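Local coordinates for agenet domain-containing protein (Arabidopsis thaliana, PDB 6IE4), which probably reads histone methylation, its tandem Agenet domains binding methylated histone H3 tails, at residues P11-P16 against R144-G149; K90-V95 against L140-E145; K121-F126 against K130-F135. All coordinates share one frame; numbering follows the deposited sequence.

Contact 1 of 3, residues P11-P16 against R144-G149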
# COMPACT_ATOMS: atom_id res chain seq x y z
N PRO A 11 9.36 10.14 -15.90
CA PRO A 11 9.75 10.26 -14.48
C PRO A 11 10.84 9.28 -14.09
O PRO A 11 10.95 8.18 -14.63
CB PRO A 11 8.44 9.98 -13.73
CG PRO A 11 7.36 10.39 -14.69
CD PRO A 11 7.89 10.08 -16.07
N SER A 12 11.71 9.73 -13.19
CA SER A 12 12.84 8.92 -12.74
C SER A 12 12.40 7.55 -12.23
O SER A 12 13.03 6.53 -12.55
CB SER A 12 13.62 9.66 -11.66
OG SER A 12 14.44 8.76 -10.94
N TYR A 13 11.34 7.49 -11.42
CA TYR A 13 11.10 6.29 -10.61
C TYR A 13 10.47 5.15 -11.40
O TYR A 13 10.57 4.00 -10.97
CB TYR A 13 10.22 6.62 -9.39
CG TYR A 13 8.78 7.05 -9.67
CD1 TYR A 13 8.48 8.32 -10.18
CD2 TYR A 13 7.72 6.19 -9.40
CE1 TYR A 13 7.15 8.70 -10.43
CE2 TYR A 13 6.40 6.56 -9.65
CZ TYR A 13 6.11 7.82 -10.16
OH TYR A 13 4.80 8.18 -10.41
N LEU A 14 9.84 5.45 -12.54
CA LEU A 14 9.27 4.46 -13.45
C LEU A 14 10.29 3.70 -14.29
O LEU A 14 9.86 2.95 -15.17
CB LEU A 14 8.28 5.15 -14.36
CG LEU A 14 7.18 5.77 -13.53
CD1 LEU A 14 6.35 6.74 -14.35
CD2 LEU A 14 6.33 4.61 -13.07
N LYS A 15 11.59 3.83 -14.08
CA LYS A 15 12.51 3.05 -14.91
C LYS A 15 12.28 1.56 -14.67
O LYS A 15 12.01 1.14 -13.54
CB LYS A 15 13.97 3.42 -14.63
CG LYS A 15 14.58 4.37 -15.68
CD LYS A 15 14.67 5.82 -15.17
CE LYS A 15 14.62 6.86 -16.29
NZ LYS A 15 14.26 8.23 -15.77
N PRO A 16 12.32 0.73 -15.72
CA PRO A 16 12.14 -0.71 -15.51
C PRO A 16 13.11 -1.24 -14.47
O PRO A 16 14.29 -0.86 -14.44
CB PRO A 16 12.41 -1.31 -16.89
CG PRO A 16 12.16 -0.21 -17.84
CD PRO A 16 12.53 1.06 -17.14
N ARG A 144 1.33 8.81 3.88
CA ARG A 144 1.81 9.92 3.09
C ARG A 144 1.06 9.92 1.76
O ARG A 144 0.53 8.90 1.33
CB ARG A 144 3.32 9.82 2.80
CG ARG A 144 4.20 9.36 3.95
CD ARG A 144 4.50 10.45 4.96
NE ARG A 144 4.97 11.68 4.34
CZ ARG A 144 6.25 11.98 4.15
NH1 ARG A 144 6.59 13.15 3.62
NH2 ARG A 144 7.19 11.11 4.50
N GLU A 145 0.98 11.09 1.15
CA GLU A 145 0.46 11.21 -0.19
C GLU A 145 1.60 11.64 -1.10
O GLU A 145 2.59 12.23 -0.66
CB GLU A 145 -0.70 12.21 -0.28
CG GLU A 145 -2.04 11.66 0.20
CD GLU A 145 -2.59 10.61 -0.73
OE1 GLU A 145 -2.60 10.83 -1.97
OE2 GLU A 145 -3.00 9.54 -0.23
N TRP A 146 1.45 11.33 -2.38
CA TRP A 146 2.51 11.55 -3.35
C TRP A 146 1.84 12.37 -4.44
O TRP A 146 1.14 11.82 -5.30
CB TRP A 146 3.09 10.25 -3.86
CG TRP A 146 3.80 10.39 -5.16
CD1 TRP A 146 3.29 10.22 -6.42
CD2 TRP A 146 5.17 10.75 -5.33
NE1 TRP A 146 4.26 10.44 -7.36
CE2 TRP A 146 5.43 10.77 -6.72
CE3 TRP A 146 6.21 11.05 -4.45
CZ2 TRP A 146 6.68 11.07 -7.24
CZ3 TRP A 146 7.45 11.35 -4.96
CH2 TRP A 146 7.67 11.35 -6.34
N VAL A 147 1.99 13.69 -4.35
CA VAL A 147 1.39 14.63 -5.29
C VAL A 147 2.48 15.43 -5.97
O VAL A 147 3.46 15.85 -5.34
CB VAL A 147 0.36 15.53 -4.59
CG1 VAL A 147 -0.66 14.67 -3.83
CG2 VAL A 147 1.06 16.46 -3.63
N ASP A 148 2.30 15.63 -7.28
CA ASP A 148 3.10 16.55 -8.09
C ASP A 148 4.60 16.31 -7.91
O ASP A 148 5.41 17.22 -8.06
CB ASP A 148 2.74 18.00 -7.73
CG ASP A 148 1.32 18.40 -8.15
OD1 ASP A 148 0.75 17.74 -9.05
OD2 ASP A 148 0.76 19.36 -7.55
N GLY A 149 4.98 15.07 -7.57
CA GLY A 149 6.38 14.69 -7.48
C GLY A 149 6.99 14.73 -6.09
O GLY A 149 8.16 14.37 -5.94
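The Y13 ring receives the indole of W146 in a T-shaped (edge-to-face) pair: the six-membered ring of the tryptophan turns its edge toward the tyrosine face, with centroids 5.5 Å apart and planes at 70°. Contact is made by Y13 CE1 and W146 CZ2, 4.0 Å apart. The phenol end runs past the indole in the opposite direction, leaving Y13 OH 3.8 Å from W146 NE1, a distance at which the two polar atoms merely lie side by side. Y13 OH has instead a weak hydrogen bond to the carbonyl of L78. On the tyrosine itself, L14 CG sits over the centre of one ring face, 3.9 Å above the plane. This is a surface contact joining the loop that leads into strand 19-22 of the N-terminal Agenet domain, a member of the SH3 clan, to the C-terminal tail beyond strand 140-142. Strand 146-147 pairs there with 150-151 in a small antiparallel hairpin, whose turn brings G149 C against one face of the indole, toward its rim. W151 also meets the W146 ring, while P80 touches both Y13 and W146.

Contact 2 of 3, residues K90-V95 against L140-E145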
# COMPACT_ATOMS: atom_id res chain seq x y z
N LYS A 90 10.54 7.70 12.93
CA LYS A 90 10.28 6.27 13.04
C LYS A 90 9.85 5.85 14.43
O LYS A 90 9.38 4.72 14.60
CB LYS A 90 11.58 5.53 12.67
CG LYS A 90 11.62 4.02 12.58
CD LYS A 90 11.34 3.52 11.18
CE LYS A 90 11.28 1.97 11.14
NZ LYS A 90 10.52 1.34 9.99
N LYS A 91 9.90 6.75 15.41
CA LYS A 91 9.58 6.40 16.78
C LYS A 91 8.67 7.41 17.47
O LYS A 91 8.44 7.28 18.68
CB LYS A 91 10.88 6.30 17.59
CG LYS A 91 11.99 5.39 17.05
CD LYS A 91 12.09 4.08 17.83
CE LYS A 91 13.57 3.81 18.16
NZ LYS A 91 13.81 2.64 19.06
N LYS A 92 8.07 8.34 16.74
CA LYS A 92 7.14 9.23 17.42
C LYS A 92 5.85 8.48 17.76
O LYS A 92 5.60 7.37 17.30
CB LYS A 92 6.87 10.48 16.56
CG LYS A 92 5.57 10.48 15.75
CD LYS A 92 5.43 11.74 14.85
CE LYS A 92 4.29 11.58 13.80
NZ LYS A 92 3.01 12.35 14.07
N LYS A 93 5.06 9.08 18.63
CA LYS A 93 3.86 8.44 19.13
C LYS A 93 2.78 8.45 18.06
O LYS A 93 2.74 9.34 17.20
CB LYS A 93 3.37 9.16 20.39
CG LYS A 93 2.57 8.29 21.34
CD LYS A 93 1.27 8.96 21.80
CE LYS A 93 0.29 7.93 22.38
NZ LYS A 93 -1.13 8.42 22.32
N ILE A 94 1.90 7.45 18.10
CA ILE A 94 0.71 7.40 17.25
C ILE A 94 -0.50 7.74 18.11
O ILE A 94 -0.63 7.23 19.23
CB ILE A 94 0.57 6.04 16.57
CG1 ILE A 94 1.83 5.79 15.75
CG2 ILE A 94 -0.67 5.98 15.71
CD1 ILE A 94 1.64 4.85 14.63
N VAL A 95 -1.35 8.63 17.61
CA VAL A 95 -2.42 9.24 18.39
C VAL A 95 -3.76 9.01 17.72
O VAL A 95 -3.85 8.77 16.51
CB VAL A 95 -2.14 10.74 18.59
CG1 VAL A 95 -0.73 10.93 19.05
CG2 VAL A 95 -2.37 11.51 17.28
N LEU A 140 1.82 -0.71 11.30
CA LEU A 140 1.37 0.56 10.77
C LEU A 140 2.52 1.36 10.22
O LEU A 140 3.68 1.22 10.63
CB LEU A 140 0.66 1.41 11.84
CG LEU A 140 -0.43 0.68 12.61
CD1 LEU A 140 -1.09 1.65 13.52
CD2 LEU A 140 -1.42 0.07 11.66
N ARG A 141 2.17 2.25 9.32
CA ARG A 141 3.07 3.28 8.88
C ARG A 141 2.27 4.57 8.79
O ARG A 141 1.04 4.55 8.74
CB ARG A 141 3.71 2.91 7.54
CG ARG A 141 2.82 3.12 6.32
CD ARG A 141 3.41 2.45 5.09
NE ARG A 141 2.55 2.59 3.92
CZ ARG A 141 2.99 2.44 2.68
NH1 ARG A 141 4.24 2.03 2.49
NH2 ARG A 141 2.17 2.60 1.65
N PHE A 142 2.97 5.69 8.75
CA PHE A 142 2.31 6.98 8.63
C PHE A 142 1.85 7.13 7.18
O PHE A 142 2.59 6.80 6.24
CB PHE A 142 3.25 8.12 9.04
CG PHE A 142 3.75 8.00 10.47
CD1 PHE A 142 2.90 8.26 11.55
CD2 PHE A 142 5.04 7.55 10.75
CE1 PHE A 142 3.33 8.13 12.87
CE2 PHE A 142 5.48 7.40 12.07
CZ PHE A 142 4.62 7.70 13.14
N HIS A 143 0.61 7.55 7.00
CA HIS A 143 0.09 7.71 5.66
C HIS A 143 0.69 8.97 5.03
O HIS A 143 0.55 10.07 5.58
CB HIS A 143 -1.42 7.80 5.65
CG HIS A 143 -1.99 7.99 4.28
ND1 HIS A 143 -2.37 6.94 3.48
CD2 HIS A 143 -2.18 9.11 3.55
CE1 HIS A 143 -2.81 7.40 2.33
NE2 HIS A 143 -2.71 8.72 2.34
N ARG A 144 1.33 8.81 3.88
CA ARG A 144 1.81 9.92 3.09
C ARG A 144 1.06 9.92 1.76
O ARG A 144 0.53 8.90 1.33
CB ARG A 144 3.32 9.82 2.80
CG ARG A 144 4.20 9.36 3.95
CD ARG A 144 4.50 10.45 4.96
NE ARG A 144 4.97 11.68 4.34
CZ ARG A 144 6.25 11.98 4.15
NH1 ARG A 144 6.59 13.15 3.62
NH2 ARG A 144 7.19 11.11 4.50
N GLU A 145 0.98 11.09 1.15
CA GLU A 145 0.46 11.21 -0.19
C GLU A 145 1.60 11.64 -1.10
O GLU A 145 2.59 12.23 -0.66
CB GLU A 145 -0.70 12.21 -0.28
CG GLU A 145 -2.04 11.66 0.20
CD GLU A 145 -2.59 10.61 -0.73
OE1 GLU A 145 -2.60 10.83 -1.97
OE2 GLU A 145 -3.00 9.54 -0.23
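F142 and I94 pack together where the loop ahead of strand 99-104 folds against strand 140-142, which pairs with 99-104 in the antiparallel sheet characteristic of SH3-like Agenet domains. The apolar contacts centre on one corner of the phenylalanine ring. I94 sends its longer branch there, with CG1 4.0 Å from F142 CE1, and the two side chains cross at a slant. CG1 of I94 lies beside its own backbone N (chi1 -58°), and CD1 carries on to L140, meeting L140 CD1 at 4.4 Å. I94 and L140 both lean on F122, so this end of the contact is buried.

Toward solvent, K92 supplies methylenes instead of charge. Its CG lies 3.9 Å from F142 CZ, and its CE comes within 3.7 Å of F142 CE1. The chain bends at chi4 (106°), and the ammonium group beyond makes a salt bridge with E98, a residue that F142 also touches.

Polar bonds run along the 140-145 segment and outward from it. R141 points the other way, to salt bridges with E21 and D101 and a cation-pi contact with W108. H143 ND1 is hydrogen-bonded to D101, while H143 NE2 donates in its ring plane to the anti lone pair of E145 OE2, 2.7 Å away.

Contact 3 of 3, residues K121-F126 against K130-F135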
# COMPACT_ATOMS: atom_id res chain seq x y z
N LYS A 121 -0.82 -1.35 21.13
CA LYS A 121 -1.71 -1.72 20.04
C LYS A 121 -2.67 -0.57 19.73
O LYS A 121 -2.92 0.31 20.55
CB LYS A 121 -2.49 -2.99 20.38
CG LYS A 121 -1.59 -4.22 20.57
CD LYS A 121 -2.39 -5.53 20.63
CE LYS A 121 -1.47 -6.76 20.59
NZ LYS A 121 -0.48 -6.85 21.71
N PHE A 122 -3.18 -0.60 18.50
CA PHE A 122 -4.07 0.44 18.02
C PHE A 122 -5.26 -0.23 17.35
O PHE A 122 -5.17 -1.38 16.91
CB PHE A 122 -3.36 1.37 17.02
CG PHE A 122 -2.03 1.87 17.52
CD1 PHE A 122 -0.89 1.10 17.36
CD2 PHE A 122 -1.94 3.07 18.19
CE1 PHE A 122 0.32 1.54 17.84
CE2 PHE A 122 -0.74 3.51 18.67
CZ PHE A 122 0.39 2.74 18.50
N SER A 123 -6.34 0.52 17.25
CA SER A 123 -7.53 0.05 16.57
C SER A 123 -7.87 1.08 15.51
O SER A 123 -7.92 2.28 15.80
CB SER A 123 -8.72 -0.14 17.56
OG SER A 123 -9.92 -0.49 16.89
N VAL A 124 -8.16 0.61 14.30
CA VAL A 124 -8.02 1.40 13.09
C VAL A 124 -9.31 1.27 12.29
O VAL A 124 -9.75 0.15 12.02
CB VAL A 124 -6.82 0.94 12.24
CG1 VAL A 124 -6.78 1.70 10.92
CG2 VAL A 124 -5.50 1.08 12.99
N PHE A 125 -9.93 2.40 11.95
CA PHE A 125 -11.18 2.42 11.20
C PHE A 125 -10.94 2.63 9.71
O PHE A 125 -10.32 3.62 9.31
CB PHE A 125 -12.14 3.50 11.71
CG PHE A 125 -13.38 3.62 10.89
CD1 PHE A 125 -14.30 2.58 10.87
CD2 PHE A 125 -13.65 4.76 10.15
CE1 PHE A 125 -15.44 2.65 10.12
CE2 PHE A 125 -14.80 4.85 9.39
CZ PHE A 125 -15.70 3.78 9.38
N PHE A 126 -11.43 1.70 8.89
CA PHE A 126 -11.36 1.79 7.43
C PHE A 126 -12.72 2.20 6.84
O PHE A 126 -13.71 1.47 7.00
CB PHE A 126 -10.89 0.46 6.84
CG PHE A 126 -9.57 -0.00 7.38
CD1 PHE A 126 -9.50 -0.71 8.58
CD2 PHE A 126 -8.39 0.32 6.75
CE1 PHE A 126 -8.29 -1.12 9.09
CE2 PHE A 126 -7.17 -0.08 7.26
CZ PHE A 126 -7.11 -0.79 8.43
N LYS A 130 -15.90 -0.17 5.94
CA LYS A 130 -16.61 -0.15 7.22
C LYS A 130 -15.93 -1.07 8.24
O LYS A 130 -16.57 -1.61 9.14
CB LYS A 130 -18.09 -0.50 7.05
CG LYS A 130 -19.04 0.62 6.54
CD LYS A 130 -18.82 1.01 5.04
CE LYS A 130 -19.90 2.02 4.52
NZ LYS A 130 -19.46 2.92 3.37
N GLU A 131 -14.63 -1.27 8.11
CA GLU A 131 -13.91 -2.22 8.95
C GLU A 131 -13.21 -1.54 10.13
O GLU A 131 -12.78 -0.38 10.07
CB GLU A 131 -12.88 -2.96 8.10
CG GLU A 131 -13.32 -4.29 7.58
CD GLU A 131 -12.38 -4.86 6.53
OE1 GLU A 131 -11.75 -4.08 5.78
OE2 GLU A 131 -12.18 -6.08 6.53
N GLN A 132 -13.01 -2.33 11.18
CA GLN A 132 -12.45 -1.82 12.43
C GLN A 132 -11.58 -2.95 12.95
O GLN A 132 -12.12 -3.95 13.43
CB GLN A 132 -13.54 -1.46 13.43
CG GLN A 132 -13.07 -0.98 14.81
CD GLN A 132 -12.69 0.49 14.82
OE1 GLN A 132 -13.46 1.34 14.36
NE2 GLN A 132 -11.49 0.79 15.32
N ILE A 133 -10.26 -2.78 12.86
CA ILE A 133 -9.28 -3.84 13.07
C ILE A 133 -8.16 -3.33 13.97
O ILE A 133 -7.74 -2.17 13.85
CB ILE A 133 -8.73 -4.34 11.72
CG1 ILE A 133 -9.89 -4.61 10.75
CG2 ILE A 133 -7.80 -5.56 11.92
CD1 ILE A 133 -9.47 -5.06 9.38
N ARG A 134 -7.74 -4.16 14.92
CA ARG A 134 -6.58 -3.93 15.78
C ARG A 134 -5.26 -4.27 15.10
O ARG A 134 -5.18 -5.20 14.30
CB ARG A 134 -6.71 -4.73 17.07
CG ARG A 134 -7.58 -4.03 18.09
CD ARG A 134 -7.86 -4.91 19.29
NE ARG A 134 -8.88 -4.36 20.18
CZ ARG A 134 -9.02 -4.74 21.44
NH1 ARG A 134 -9.98 -4.21 22.20
NH2 ARG A 134 -8.23 -5.69 21.93
N PHE A 135 -4.22 -3.47 15.39
CA PHE A 135 -2.88 -3.72 14.88
C PHE A 135 -1.83 -3.36 15.92
O PHE A 135 -2.03 -2.49 16.77
CB PHE A 135 -2.58 -2.93 13.60
CG PHE A 135 -3.48 -3.26 12.45
CD1 PHE A 135 -3.18 -4.32 11.60
CD2 PHE A 135 -4.63 -2.52 12.23
CE1 PHE A 135 -4.01 -4.63 10.55
CE2 PHE A 135 -5.47 -2.83 11.18
CZ PHE A 135 -5.15 -3.88 10.33
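F122 and F135 open an antiparallel beta hairpin, strand 121-126 against 131-136, part of the curled sheet of an SH3-like Agenet domain. Backbone bonds join F122 with F135, V124 with I133 and F126 with E131 in both directions. F126 N to E131 O is the straightest, at 173° and 2.7 Å. Near the turn K130 and E131 both face F126, a G1 beta bulge.

Apolar side chains share the face carrying F122, V124, F126, I133 and F135. The F126 and F135 rings come from opposite directions, F135 CE2 lying in the plane of the F126 ring at its edge, 3.8 Å from F126 CZ. V124 CG2 meets F135 CD2 at 3.8 Å, also at the ring edge, and I133 CD1 approaches F126 CE1 to 4.1 Å. A102 packs on both F126 and F135, and F126 also touches W109 and a modified side chain of the bound peptide.

The other face carries S123, F125, Q132 and R134. F125 crosses Q132 at about a right angle, with ring and amide planes 19° apart, F125 CB 3.7 Å from Q132 OE1 and F125 CD1 3.4 Å from E131 O. An alanine at F125 would remove the ring beside E131 O and is likely to leave a gap there and the Q132 amide less fixed in its rotation.

Side-chain bonding is concentrated in Q132. Its NE2 bonds T114 OG1 on strand 107-117. A bend at chi2 (82°) swings the amide back toward strand 121-126, where NE2 donates nearly in the amide plane to S123 OG, 2.6 Å away.

Overall arrangement
Contact 3 is the only one of the three with backbone pairing: its hairpin adds hydrogen bonds to a largely buried apolar face. Contact 2, partly buried, has no hydrogen bond between its segments and works through side chains. The two adjoin directly through their apolar side chains, L140 packing on F135 among them, so both serve the same sheet, with contact 3 nested in the loop that contact 2 closes. Contact 1 lies at the surface, across the chain's centre from contact 3, their own centres about 29 Å apart, and rests on a single aromatic pair. It shares R144 and E145 with contact 2, whose strand 140-142 runs on toward strand 146-147.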